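Local atomic coordinates of putative aminomethyltransferase (PDB entry 3TTG), a protein that is a putative aminomethyltransferase of the glycine cleavage T-protein family that probably binds folate, its exact reaction being unestablished. Residues D133-I138 with G168-I173; L38-V43 with T199-L204; L152-F157 with M164-G169; R139-E144 with L222-E227. All coordinates share one frame; numbering follows the deposited sequence.

Contact 1 (D133-I138 with G168-I173); sequences DHFREI and GGYVLI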
loop_
_atom_site.group_PDB
_atom_site.type_symbol
_atom_site.label_atom_id
_atom_site.label_comp_id
_atom_site.label_asym_id
_atom_site.label_seq_id
_atom_site.Cartn_x
_atom_site.Cartn_y
_atom_site.Cartn_z
ATOM N N ASP A 133 2.789 -13.682 15.296
ATOM C CA ASP A 133 3.864 -13.626 16.293
ATOM C C ASP A 133 5.087 -14.480 15.875
ATOM O O ASP A 133 6.132 -14.359 16.508
ATOM C CB ASP A 133 3.339 -14.065 17.669
ATOM C CG ASP A 133 2.220 -13.178 18.195
ATOM O OD1 ASP A 133 2.271 -11.966 17.961
ATOM O OD2 ASP A 133 1.237 -13.718 18.712
ATOM N N HIS A 134 4.996 -15.290 14.797
ATOM C CA HIS A 134 6.135 -16.133 14.376
ATOM C C HIS A 134 7.159 -15.358 13.538
ATOM O O HIS A 134 8.260 -15.868 13.342
ATOM C CB HIS A 134 5.632 -17.343 13.533
ATOM C CG HIS A 134 4.700 -18.239 14.290
ATOM N ND1 HIS A 134 4.432 -19.529 13.858
ATOM C CD2 HIS A 134 4.130 -18.067 15.509
ATOM C CE1 HIS A 134 3.644 -20.063 14.785
ATOM N NE2 HIS A 134 3.442 -19.218 15.797
ATOM N N PHE A 135 6.811 -14.161 13.025
ATOM C CA PHE A 135 7.682 -13.433 12.097
ATOM C C PHE A 135 7.898 -11.976 12.448
ATOM O O PHE A 135 6.980 -11.339 12.950
ATOM C CB PHE A 135 7.035 -13.463 10.711
ATOM C CG PHE A 135 6.676 -14.859 10.250
ATOM C CD1 PHE A 135 7.670 -15.771 9.890
ATOM C CD2 PHE A 135 5.351 -15.275 10.199
ATOM C CE1 PHE A 135 7.341 -17.063 9.505
ATOM C CE2 PHE A 135 5.026 -16.591 9.846
ATOM C CZ PHE A 135 6.014 -17.477 9.523
ATOM N N ARG A 136 9.087 -11.456 12.143
ATOM C CA ARG A 136 9.438 -10.023 12.178
ATOM C C ARG A 136 9.453 -9.528 10.698
ATOM O O ARG A 136 10.054 -10.192 9.850
ATOM C CB ARG A 136 10.805 -9.821 12.850
ATOM C CG ARG A 136 10.855 -10.013 14.392
ATOM C CD ARG A 136 10.064 -8.961 15.175
ATOM N NE ARG A 136 10.372 -7.612 14.693
ATOM C CZ ARG A 136 11.350 -6.825 15.128
ATOM N NH1 ARG A 136 12.129 -7.206 16.140
ATOM N NH2 ARG A 136 11.529 -5.631 14.591
ATOM N N GLU A 137 8.844 -8.373 10.390
ATOM C CA GLU A 137 8.851 -7.816 9.040
ATOM C C GLU A 137 10.056 -6.847 8.843
ATOM O O GLU A 137 10.429 -6.091 9.746
ATOM C CB GLU A 137 7.527 -7.125 8.719
ATOM C CG GLU A 137 7.348 -6.818 7.237
ATOM C CD GLU A 137 6.044 -6.145 6.816
ATOM O OE1 GLU A 137 5.209 -5.822 7.689
ATOM O OE2 GLU A 137 5.923 -5.811 5.617
ATOM N N ILE A 138 10.739 -6.985 7.722
ATOM C CA ILE A 138 11.812 -6.065 7.294
ATOM C C ILE A 138 11.409 -5.654 5.926
ATOM O O ILE A 138 11.119 -6.531 5.107
ATOM C CB ILE A 138 13.239 -6.677 7.276
ATOM C CG1 ILE A 138 13.592 -7.396 8.573
ATOM C CG2 ILE A 138 14.278 -5.617 6.884
ATOM C CD1 ILE A 138 14.967 -8.151 8.576
ATOM N N GLY A 168 12.497 -20.884 6.418
ATOM C CA GLY A 168 11.214 -20.545 7.018
ATOM C C GLY A 168 11.017 -19.063 6.761
ATOM O O GLY A 168 11.977 -18.317 6.561
ATOM N N GLY A 169 9.803 -18.621 6.777
ATOM C CA GLY A 169 9.557 -17.213 6.473
ATOM C C GLY A 169 9.250 -16.990 5.005
ATOM O O GLY A 169 9.230 -17.929 4.211
ATOM N N TYR A 170 8.944 -15.765 4.650
ATOM C CA TYR A 170 8.407 -15.478 3.317
ATOM C C TYR A 170 8.918 -14.181 2.752
ATOM O O TYR A 170 9.217 -13.245 3.496
ATOM C CB TYR A 170 6.842 -15.379 3.374
ATOM C CG TYR A 170 6.143 -16.587 3.941
ATOM C CD1 TYR A 170 5.776 -17.651 3.120
ATOM C CD2 TYR A 170 5.959 -16.734 5.310
ATOM C CE1 TYR A 170 5.194 -18.802 3.642
ATOM C CE2 TYR A 170 5.395 -17.895 5.845
ATOM C CZ TYR A 170 5.038 -18.937 5.008
ATOM O OH TYR A 170 4.488 -20.098 5.502
ATOM N N VAL A 171 8.890 -14.065 1.432
ATOM C CA VAL A 171 9.214 -12.795 0.800
ATOM C C VAL A 171 8.083 -12.439 -0.128
ATOM O O VAL A 171 7.694 -13.247 -0.973
ATOM C CB VAL A 171 10.564 -12.762 0.047
ATOM C CG1 VAL A 171 10.868 -11.344 -0.449
ATOM C CG2 VAL A 171 11.685 -13.233 0.939
ATOM N N LEU A 172 7.600 -11.225 -0.002
ATOM C CA LEU A 172 6.607 -10.618 -0.870
ATOM C C LEU A 172 7.323 -9.585 -1.724
ATOM O O LEU A 172 7.856 -8.600 -1.153
ATOM C CB LEU A 172 5.498 -9.901 -0.088
ATOM C CG LEU A 172 4.462 -10.712 0.738
ATOM C CD1 LEU A 172 5.141 -11.624 1.746
ATOM C CD2 LEU A 172 3.532 -9.774 1.484
ATOM N N ILE A 173 7.270 -9.717 -3.049
ATOM C CA ILE A 173 7.777 -8.668 -3.930
ATOM C C ILE A 173 6.555 -8.086 -4.557
ATOM O O ILE A 173 5.852 -8.787 -5.281
ATOM C CB ILE A 173 8.813 -9.070 -4.972
ATOM C CG1 ILE A 173 9.950 -9.922 -4.415
ATOM C CG2 ILE A 173 9.348 -7.825 -5.678
ATOM C CD1 ILE A 173 10.707 -9.364 -3.404
#
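Gly169 is where G168-I173 first touches D133-I138: its CA lies 3.8 Å from Phe135 CE1, approaching the ring obliquely. The backbone angles of Gly168 and Gly169 are ones at which a side chain would press on the carbonyl O of the preceding residue, which accounts for the glycine pair. Tyr170 follows with an offset edge-to-face (T-shaped) stack, its edge directed at the face of the Phe135 ring. Tyr170 CE2 is 3.8 Å from Phe135 CZ, with the ring centroids 5.7 Å apart and the planes at 75°. Phe135 has CG beside its backbone N (chi1 -53°), a rotation that carries the ring out toward Gly169 and Tyr170, while His134 CB lies over one face, toward the rim. Without the phenyl ring, as with a serine here, the edge of Tyr170 would probably lose its aromatic partner and a gap would open beside Gly169. Tyr170 also meets the Phe162 ring, the two planes nearly parallel. No hydrogen bond joins the two segments, because strand 187-193 runs between them: Arg136 and Ile138 pair with its backbone on one side, Tyr170 on the other. Phe135 and Tyr170 thus form an aromatic pair that spans strand 187-193 from the strands on its two sides, on one face of the mixed beta sheet in the probable folate-binding part of the aminomethyltransferase fold.

Contact 2 (L38-V43 with T199-L204); sequences LFYPSV and TTQKSL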
loop_
_atom_site.group_PDB
_atom_site.type_symbol
_atom_site.label_atom_id
_atom_site.label_comp_id
_atom_site.label_asym_id
_atom_site.label_seq_id
_atom_site.Cartn_x
_atom_site.Cartn_y
_atom_site.Cartn_z
ATOM N N LEU A 38 16.130 0.505 3.587
ATOM C CA LEU A 38 15.780 -0.563 4.529
ATOM C C LEU A 38 14.943 0.037 5.646
ATOM O O LEU A 38 15.293 1.107 6.172
ATOM C CB LEU A 38 17.118 -1.120 5.032
ATOM C CG LEU A 38 17.126 -2.142 6.112
ATOM C CD1 LEU A 38 16.355 -3.369 5.709
ATOM C CD2 LEU A 38 18.514 -2.512 6.435
ATOM N N PHE A 39 13.813 -0.627 6.006
ATOM C CA PHE A 39 12.908 -0.156 7.039
ATOM C C PHE A 39 12.428 -1.288 7.922
ATOM O O PHE A 39 11.958 -2.308 7.407
ATOM C CB PHE A 39 11.699 0.559 6.391
ATOM C CG PHE A 39 10.680 1.052 7.388
ATOM C CD1 PHE A 39 11.011 2.034 8.319
ATOM C CD2 PHE A 39 9.381 0.553 7.388
ATOM C CE1 PHE A 39 10.068 2.499 9.228
ATOM C CE2 PHE A 39 8.437 1.025 8.295
ATOM C CZ PHE A 39 8.787 1.970 9.231
ATOM N N TYR A 40 12.438 -1.076 9.258
ATOM C CA TYR A 40 11.950 -2.055 10.230
ATOM C C TYR A 40 10.655 -1.555 10.841
ATOM O O TYR A 40 10.695 -0.733 11.737
ATOM C CB TYR A 40 12.989 -2.323 11.309
ATOM C CG TYR A 40 14.219 -3.010 10.780
ATOM C CD1 TYR A 40 14.319 -4.391 10.776
ATOM C CD2 TYR A 40 15.303 -2.278 10.326
ATOM C CE1 TYR A 40 15.476 -5.029 10.332
ATOM C CE2 TYR A 40 16.462 -2.901 9.880
ATOM C CZ TYR A 40 16.540 -4.276 9.863
ATOM O OH TYR A 40 17.663 -4.875 9.360
ATOM N N PRO A 41 9.488 -1.953 10.343
ATOM C CA PRO A 41 8.235 -1.414 10.927
ATOM C C PRO A 41 8.037 -1.798 12.377
ATOM O O PRO A 41 8.396 -2.905 12.781
ATOM C CB PRO A 41 7.132 -2.027 10.039
ATOM C CG PRO A 41 7.733 -3.155 9.420
ATOM C CD PRO A 41 9.195 -2.944 9.286
ATOM N N SER A 42 7.499 -0.869 13.152
ATOM C CA SER A 42 7.195 -1.043 14.558
ATOM C C SER A 42 6.048 -2.044 14.704
ATOM O O SER A 42 6.020 -2.861 15.625
ATOM C CB SER A 42 6.828 0.312 15.183
ATOM O OG SER A 42 6.435 0.122 16.531
ATOM N N VAL A 43 5.118 -2.000 13.754
ATOM C CA VAL A 43 4.012 -2.942 13.705
ATOM C C VAL A 43 3.985 -3.486 12.285
ATOM O O VAL A 43 3.757 -2.741 11.337
ATOM C CB VAL A 43 2.662 -2.286 14.120
ATOM C CG1 VAL A 43 1.545 -3.330 14.109
ATOM C CG2 VAL A 43 2.772 -1.626 15.529
ATOM N N THR A 199 20.114 -12.157 13.343
ATOM C CA THR A 199 21.095 -12.581 12.339
ATOM C C THR A 199 20.820 -11.883 10.995
ATOM O O THR A 199 21.760 -11.466 10.343
ATOM C CB THR A 199 21.058 -14.108 12.173
ATOM O OG1 THR A 199 21.434 -14.696 13.411
ATOM C CG2 THR A 199 21.997 -14.605 11.080
ATOM N N THR A 200 19.574 -11.844 10.542
ATOM C CA THR A 200 19.198 -11.210 9.250
ATOM C C THR A 200 19.437 -9.705 9.318
ATOM O O THR A 200 19.950 -9.130 8.376
ATOM C CB THR A 200 17.756 -11.534 8.904
ATOM O OG1 THR A 200 17.630 -12.948 8.901
ATOM C CG2 THR A 200 17.312 -10.985 7.518
ATOM N N GLN A 201 19.066 -9.084 10.433
ATOM C CA GLN A 201 19.316 -7.677 10.720
ATOM C C GLN A 201 20.826 -7.327 10.611
ATOM O O GLN A 201 21.163 -6.328 9.967
ATOM C CB GLN A 201 18.783 -7.346 12.110
ATOM C CG GLN A 201 18.996 -5.912 12.558
ATOM C CD GLN A 201 18.226 -5.617 13.824
ATOM O OE1 GLN A 201 18.558 -6.123 14.905
ATOM N NE2 GLN A 201 17.190 -4.793 13.726
ATOM N N LYS A 202 21.699 -8.124 11.248
ATOM C CA LYS A 202 23.177 -7.976 11.224
ATOM C C LYS A 202 23.683 -8.108 9.775
ATOM O O LYS A 202 24.428 -7.237 9.295
ATOM C CB LYS A 202 23.834 -9.031 12.146
ATOM C CG LYS A 202 25.372 -9.011 12.182
ATOM C CD LYS A 202 25.914 -7.833 12.965
ATOM C CE LYS A 202 27.426 -7.905 13.139
ATOM N NZ LYS A 202 28.160 -7.715 11.855
ATOM N N SER A 203 23.193 -9.132 9.049
ATOM C CA SER A 203 23.514 -9.298 7.633
ATOM C C SER A 203 23.096 -8.065 6.828
ATOM O O SER A 203 23.914 -7.531 6.088
ATOM C CB SER A 203 22.863 -10.537 7.049
ATOM O OG SER A 203 23.554 -11.687 7.523
ATOM N N LEU A 204 21.858 -7.567 7.014
ATOM C CA LEU A 204 21.424 -6.372 6.300
ATOM C C LEU A 204 22.202 -5.114 6.667
ATOM O O LEU A 204 22.438 -4.319 5.770
ATOM C CB LEU A 204 19.932 -6.148 6.516
ATOM C CG LEU A 204 19.079 -7.140 5.748
ATOM C CD1 LEU A 204 17.682 -7.140 6.230
ATOM C CD2 LEU A 204 19.136 -6.867 4.228
#
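Apolar packing joins Leu38 to Leu204, whose side chains meet at a slant. Leu38 CD2 lies 3.9 Å from Leu204 CB, and its other methyl, CD1, is 4.0 Å from Leu204 CD1, so both branches of Leu38 rest on the helix residue. With CG anti to the backbone N (chi1 174°), Leu38 extends both methyls from the strand to the helix. Ile138 of the neighbouring strand 135-141 touches Leu38, Tyr40, Thr200 and Leu204 and continues this apolar layer. The contact is helix-on-sheet packing: helix 197-211 packs against one face of the mixed sheet, on strand 37-39 and the residues that follow it, within the probable folate-binding part of the aminomethyltransferase fold. An amide over a ring is the second kind of interaction. The Gln201 chain is extended and brings its amide over one face of the Tyr40 ring, Gln201 NE2 standing 3.8 Å from Tyr40 CE1, toward the rim. Ring and amide planes are 66° apart, so the amide is steeply tilted and does not stack flat. The third kind is van der Waals contact of the phenol oxygen, which is wedged against the helix: Tyr40 OH is 3.5 Å from Gln201 CA, 3.6 Å from Gln201 CG and 3.9 Å from Leu204 CB. Covered in this way, the hydroxyl has no hydrogen-bonding partner in the model.

Contact 3 (L152-F157 with M164-G169); sequences LFDNNF and MLKNGG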
loop_
_atom_site.group_PDB
_atom_site.type_symbol
_atom_site.label_atom_id
_atom_site.label_comp_id
_atom_site.label_asym_id
_atom_site.label_seq_id
_atom_site.Cartn_x
_atom_site.Cartn_y
_atom_site.Cartn_z
ATOM N N LEU A 152 21.253 -12.066 0.445
ATOM C CA LEU A 152 20.854 -12.836 1.627
ATOM C C LEU A 152 20.409 -14.270 1.302
ATOM O O LEU A 152 20.577 -15.151 2.143
ATOM C CB LEU A 152 19.680 -12.183 2.370
ATOM C CG LEU A 152 19.868 -10.874 3.119
ATOM C CD1 LEU A 152 18.495 -10.325 3.553
ATOM C CD2 LEU A 152 20.734 -11.049 4.358
ATOM N N PHE A 153 19.722 -14.465 0.157
ATOM C CA PHE A 153 19.051 -15.729 -0.157
ATOM C C PHE A 153 19.399 -16.269 -1.532
ATOM O O PHE A 153 19.888 -15.548 -2.393
ATOM C CB PHE A 153 17.520 -15.511 -0.080
ATOM C CG PHE A 153 17.060 -14.726 1.129
ATOM C CD1 PHE A 153 17.147 -15.265 2.404
ATOM C CD2 PHE A 153 16.554 -13.443 0.992
ATOM C CE1 PHE A 153 16.724 -14.544 3.520
ATOM C CE2 PHE A 153 16.145 -12.711 2.111
ATOM C CZ PHE A 153 16.221 -13.272 3.369
ATOM N N ASP A 154 19.070 -17.536 -1.749
ATOM C CA ASP A 154 19.368 -18.250 -2.993
ATOM C C ASP A 154 18.165 -18.236 -3.953
ATOM O O ASP A 154 17.069 -17.794 -3.597
ATOM C CB ASP A 154 19.780 -19.716 -2.690
ATOM C CG ASP A 154 20.682 -19.916 -1.475
ATOM O OD1 ASP A 154 21.428 -18.971 -1.120
ATOM O OD2 ASP A 154 20.630 -21.011 -0.871
ATOM N N ASN A 155 18.398 -18.753 -5.173
ATOM C CA ASN A 155 17.466 -18.905 -6.297
ATOM C C ASN A 155 17.229 -17.532 -7.015
ATOM O O ASN A 155 18.220 -16.982 -7.511
ATOM C CB ASN A 155 16.160 -19.634 -5.901
ATOM C CG ASN A 155 16.393 -21.082 -5.512
ATOM O OD1 ASN A 155 16.564 -21.956 -6.373
ATOM N ND2 ASN A 155 16.439 -21.376 -4.215
ATOM N N ASN A 156 15.976 -16.998 -7.135
ATOM C CA ASN A 156 15.772 -15.799 -7.958
ATOM C C ASN A 156 14.461 -15.069 -7.642
ATOM O O ASN A 156 13.556 -15.641 -7.022
ATOM C CB ASN A 156 15.819 -16.154 -9.457
ATOM C CG ASN A 156 14.889 -17.288 -9.865
ATOM O OD1 ASN A 156 14.719 -18.288 -9.144
ATOM N ND2 ASN A 156 14.284 -17.179 -11.046
ATOM N N PHE A 157 14.384 -13.780 -8.038
ATOM C CA PHE A 157 13.263 -12.928 -7.651
ATOM C C PHE A 157 12.794 -11.950 -8.735
ATOM O O PHE A 157 13.578 -11.465 -9.563
ATOM C CB PHE A 157 13.661 -12.138 -6.394
ATOM C CG PHE A 157 14.081 -12.968 -5.191
ATOM C CD1 PHE A 157 13.151 -13.374 -4.249
ATOM C CD2 PHE A 157 15.416 -13.251 -4.952
ATOM C CE1 PHE A 157 13.550 -14.047 -3.088
ATOM C CE2 PHE A 157 15.808 -13.962 -3.815
ATOM C CZ PHE A 157 14.872 -14.369 -2.900
HETATM N N MSE A 164 8.456 -18.790 -0.279
HETATM C CA MSE A 164 8.802 -19.253 1.061
HETATM C C MSE A 164 10.310 -19.401 1.079
HETATM O O MSE A 164 10.889 -19.830 0.090
HETATM C CB MSE A 164 8.103 -20.552 1.443
HETATM C CG MSE A 164 8.206 -20.844 2.946
HETATM SE SE MSE A 164 7.242 -22.432 3.468
HETATM C CE MSE A 164 7.801 -22.447 5.321
ATOM N N LEU A 165 10.957 -18.882 2.111
ATOM C CA LEU A 165 12.407 -18.959 2.263
ATOM C C LEU A 165 12.755 -20.396 2.773
ATOM O O LEU A 165 11.951 -21.018 3.480
ATOM C CB LEU A 165 12.916 -17.861 3.219
ATOM C CG LEU A 165 12.710 -16.445 2.749
ATOM C CD1 LEU A 165 12.971 -15.440 3.857
ATOM C CD2 LEU A 165 13.570 -16.154 1.536
ATOM N N LYS A 166 13.901 -20.923 2.386
ATOM C CA LYS A 166 14.241 -22.325 2.748
ATOM C C LYS A 166 14.357 -22.510 4.277
ATOM O O LYS A 166 13.991 -23.552 4.826
ATOM C CB LYS A 166 15.507 -22.820 2.020
ATOM C CG LYS A 166 16.802 -22.067 2.267
ATOM C CD LYS A 166 18.023 -22.868 1.750
ATOM C CE LYS A 166 18.013 -23.151 0.254
ATOM N NZ LYS A 166 19.283 -23.792 -0.192
ATOM N N ASN A 167 14.788 -21.452 4.942
ATOM C CA ASN A 167 14.925 -21.369 6.398
ATOM C C ASN A 167 13.585 -21.122 7.141
ATOM O O ASN A 167 13.562 -21.144 8.368
ATOM C CB ASN A 167 15.899 -20.217 6.723
ATOM C CG ASN A 167 15.597 -18.917 5.980
ATOM O OD1 ASN A 167 16.120 -18.706 4.850
ATOM N ND2 ASN A 167 14.663 -18.085 6.526
ATOM N N GLY A 168 12.497 -20.884 6.418
ATOM C CA GLY A 168 11.214 -20.545 7.018
ATOM C C GLY A 168 11.017 -19.063 6.761
ATOM O O GLY A 168 11.977 -18.317 6.561
ATOM N N GLY A 169 9.803 -18.621 6.777
ATOM C CA GLY A 169 9.557 -17.213 6.473
ATOM C C GLY A 169 9.250 -16.990 5.005
ATOM O O GLY A 169 9.230 -17.929 4.211
#
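Phe153 and Leu165 have the nearest CA atoms, 7.8 Å apart, and each begins a change of course. Phe153 is the first residue to leave helical angles after helix 145-152, and Leu165 starts a type I beta turn that ends at Gly168. The turn is closed by a 3.0 Å bond from Gly168 N to Leu165 O, and Leu165 N also bonds to Gly169 O just beyond the turn. Leu165 lays CD2 over one face of the Phe153 ring in a CH-pi contact, 3.8 Å from the centroid and 14° off the normal, while its CD1 touches the CE1 and CZ rim. Leu152 CB covers the opposite ring face, so the phenyl is sandwiched between the helix end and the hairpin. Leu165 would probably lose this aromatic surface, and a gap would open between hairpin and helix end, if Phe153 gave way to an alanine. On the solvent side, Lys166 NZ forms a salt bridge to Asp154 OD2 at 3.2 Å, meeting it nearly along the C-O direction. The lysine CG sits between the backbone N and carbonyl carbon (chi1 60°), and a further bend at chi3 (61°) brings the ammonium group to Asp154, the two side chains crossing at about a right angle. The chemistry is therefore layered: Leu165 and Phe153 supply apolar contact, whereas the single ion pair on exposed residues probably adds only a modest, solvent-screened attraction.

Contact 4 (R139-E144 with L222-E227); sequences RLVGPE and LAYLTE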
loop_
_atom_site.group_PDB
_atom_site.type_symbol
_atom_site.label_atom_id
_atom_site.label_comp_id
_atom_site.label_asym_id
_atom_site.label_seq_id
_atom_site.Cartn_x
_atom_site.Cartn_y
_atom_site.Cartn_z
ATOM N N ARG A 139 11.442 -4.359 5.628
ATOM C CA ARG A 139 11.075 -3.894 4.292
ATOM C C ARG A 139 12.241 -3.322 3.537
ATOM O O ARG A 139 13.084 -2.582 4.095
ATOM C CB ARG A 139 9.990 -2.852 4.358
ATOM C CG ARG A 139 8.743 -3.432 4.927
ATOM C CD ARG A 139 7.595 -2.508 4.845
ATOM N NE ARG A 139 6.482 -3.049 5.638
ATOM C CZ ARG A 139 5.525 -2.327 6.228
ATOM N NH1 ARG A 139 5.461 -1.021 6.041
ATOM N NH2 ARG A 139 4.616 -2.917 7.003
ATOM N N LEU A 140 12.232 -3.596 2.203
ATOM C CA LEU A 140 13.232 -3.089 1.287
ATOM C C LEU A 140 12.541 -2.260 0.229
ATOM O O LEU A 140 11.482 -2.675 -0.235
ATOM C CB LEU A 140 13.994 -4.239 0.613
ATOM C CG LEU A 140 15.003 -5.031 1.459
ATOM C CD1 LEU A 140 15.456 -6.274 0.662
ATOM C CD2 LEU A 140 16.168 -4.177 1.856
ATOM N N VAL A 141 13.116 -1.091 -0.153
ATOM C CA VAL A 141 12.575 -0.290 -1.247
ATOM C C VAL A 141 13.707 0.157 -2.166
ATOM O O VAL A 141 14.817 0.348 -1.698
ATOM C CB VAL A 141 11.754 0.939 -0.773
ATOM C CG1 VAL A 141 10.540 0.528 0.055
ATOM C CG2 VAL A 141 12.611 1.931 0.008
ATOM N N GLY A 142 13.404 0.392 -3.444
ATOM C CA GLY A 142 14.369 0.964 -4.366
ATOM C C GLY A 142 14.963 0.039 -5.388
ATOM O O GLY A 142 14.768 -1.179 -5.325
ATOM N N PRO A 143 15.699 0.651 -6.349
ATOM C CA PRO A 143 16.158 -0.093 -7.534
ATOM C C PRO A 143 17.073 -1.285 -7.292
ATOM O O PRO A 143 17.100 -2.183 -8.138
ATOM C CB PRO A 143 16.884 0.976 -8.377
ATOM C CG PRO A 143 17.046 2.139 -7.529
ATOM C CD PRO A 143 15.972 2.095 -6.496
ATOM N N GLU A 144 17.810 -1.307 -6.169
ATOM C CA GLU A 144 18.720 -2.410 -5.851
ATOM C C GLU A 144 18.092 -3.446 -4.899
ATOM O O GLU A 144 18.803 -4.315 -4.415
ATOM C CB GLU A 144 20.021 -1.837 -5.264
ATOM C CG GLU A 144 20.806 -1.029 -6.291
ATOM C CD GLU A 144 22.053 -0.332 -5.779
ATOM O OE1 GLU A 144 22.516 -0.663 -4.662
ATOM O OE2 GLU A 144 22.563 0.563 -6.496
ATOM N N LEU A 222 7.954 6.882 5.216
ATOM C CA LEU A 222 6.693 7.498 4.788
ATOM C C LEU A 222 6.902 8.575 3.699
ATOM O O LEU A 222 6.078 8.646 2.792
ATOM C CB LEU A 222 5.898 8.092 5.969
ATOM C CG LEU A 222 4.652 7.356 6.347
ATOM C CD1 LEU A 222 3.567 7.498 5.217
ATOM C CD2 LEU A 222 4.919 5.840 6.595
ATOM N N ALA A 223 7.964 9.423 3.803
ATOM C CA ALA A 223 8.292 10.405 2.783
ATOM C C ALA A 223 8.561 9.688 1.451
ATOM O O ALA A 223 8.029 10.094 0.401
ATOM C CB ALA A 223 9.486 11.230 3.223
ATOM N N TYR A 224 9.340 8.585 1.505
ATOM C CA TYR A 224 9.649 7.806 0.328
ATOM C C TYR A 224 8.338 7.303 -0.333
ATOM O O TYR A 224 8.140 7.480 -1.550
ATOM C CB TYR A 224 10.600 6.620 0.683
ATOM C CG TYR A 224 10.855 5.737 -0.514
ATOM C CD1 TYR A 224 11.999 5.888 -1.283
ATOM C CD2 TYR A 224 9.961 4.736 -0.865
ATOM C CE1 TYR A 224 12.215 5.100 -2.421
ATOM C CE2 TYR A 224 10.164 3.946 -1.998
ATOM C CZ TYR A 224 11.286 4.145 -2.785
ATOM O OH TYR A 224 11.520 3.333 -3.876
ATOM N N LEU A 225 7.453 6.681 0.457
ATOM C CA LEU A 225 6.177 6.180 -0.100
ATOM C C LEU A 225 5.323 7.319 -0.665
ATOM O O LEU A 225 4.666 7.165 -1.717
ATOM C CB LEU A 225 5.344 5.405 0.930
ATOM C CG LEU A 225 5.948 4.119 1.482
ATOM C CD1 LEU A 225 5.016 3.530 2.517
ATOM C CD2 LEU A 225 6.306 3.132 0.390
ATOM N N THR A 226 5.327 8.471 0.016
ATOM C CA THR A 226 4.520 9.631 -0.493
ATOM C C THR A 226 5.137 10.170 -1.793
ATOM O O THR A 226 4.386 10.509 -2.728
ATOM C CB THR A 226 4.385 10.723 0.570
ATOM O OG1 THR A 226 3.964 10.042 1.776
ATOM C CG2 THR A 226 3.322 11.798 0.177
ATOM N N GLU A 227 6.483 10.216 -1.871
ATOM C CA GLU A 227 7.198 10.626 -3.115
ATOM C C GLU A 227 6.847 9.691 -4.302
ATOM O O GLU A 227 6.763 10.153 -5.441
ATOM C CB GLU A 227 8.729 10.666 -2.890
ATOM C CG GLU A 227 9.190 11.908 -2.142
ATOM C CD GLU A 227 10.623 11.927 -1.628
ATOM O OE1 GLU A 227 11.248 10.851 -1.542
ATOM O OE2 GLU A 227 11.140 13.027 -1.343
#
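Val141 and Tyr224 approach from opposite directions, the valine from the strand and the tyrosine from the helix. Val141 CG2 sits over the middle of the Tyr224 ring as a CH-pi contact, 3.8 Å from the centroid and 11° off the ring normal. Val141 CB is 3.6 Å from Tyr224 CE2, toward the rim. In Tyr224 the first torsion (chi1 176°) turns CG away from the backbone N, which sends the ring out from the helix and places its hydroxyl beside Gly142, which follows Val141. There Tyr224 OH lies 3.5 Å from Gly142 N and 3.7 Å from Gly142 CA, without a hydrogen bond between them. Gly142 has phi 106°, a backbone angle that calls for glycine, and a side chain here would also be crowded by Pro143 CD. On the far side of the helix from this contact, Leu222 O accepts from both Thr226 N and Thr226 OG1, the two donors reaching it from opposite faces of its plane. Helix 218-227 thus packs on the end of strand 135-141, where Val141 pairs with Gly37 through the backbone; His33 of helix 29-34 stacks with the Tyr224 ring, and helix 145-152 begins just after Glu144, its N-cap.

How the contacts relate
Contacts 1, 2 and 4 all reach one mixed sheet. Contacts 1 and 4 use successive parts of strand 135-141, their centres about 18 Å apart, and contact 2, centred about 11 Å from contact 1, adds the adjoining strand 37-39, joined to it through Arg139 and Phe39. Contact 2 spans the longest separation along the chain and encloses contacts 1 and 3; contact 4 crosses contacts 1 and 2. Contacts 1 and 3, centres also about 11 Å apart, share Gly168 and Gly169. Leu152 links contact 3 to the helix of contact 2, whereas contacts 3 and 4, centres about 22 Å apart, do not touch. Helices and hairpin are thereby tied to one sheet within the probable folate-binding region.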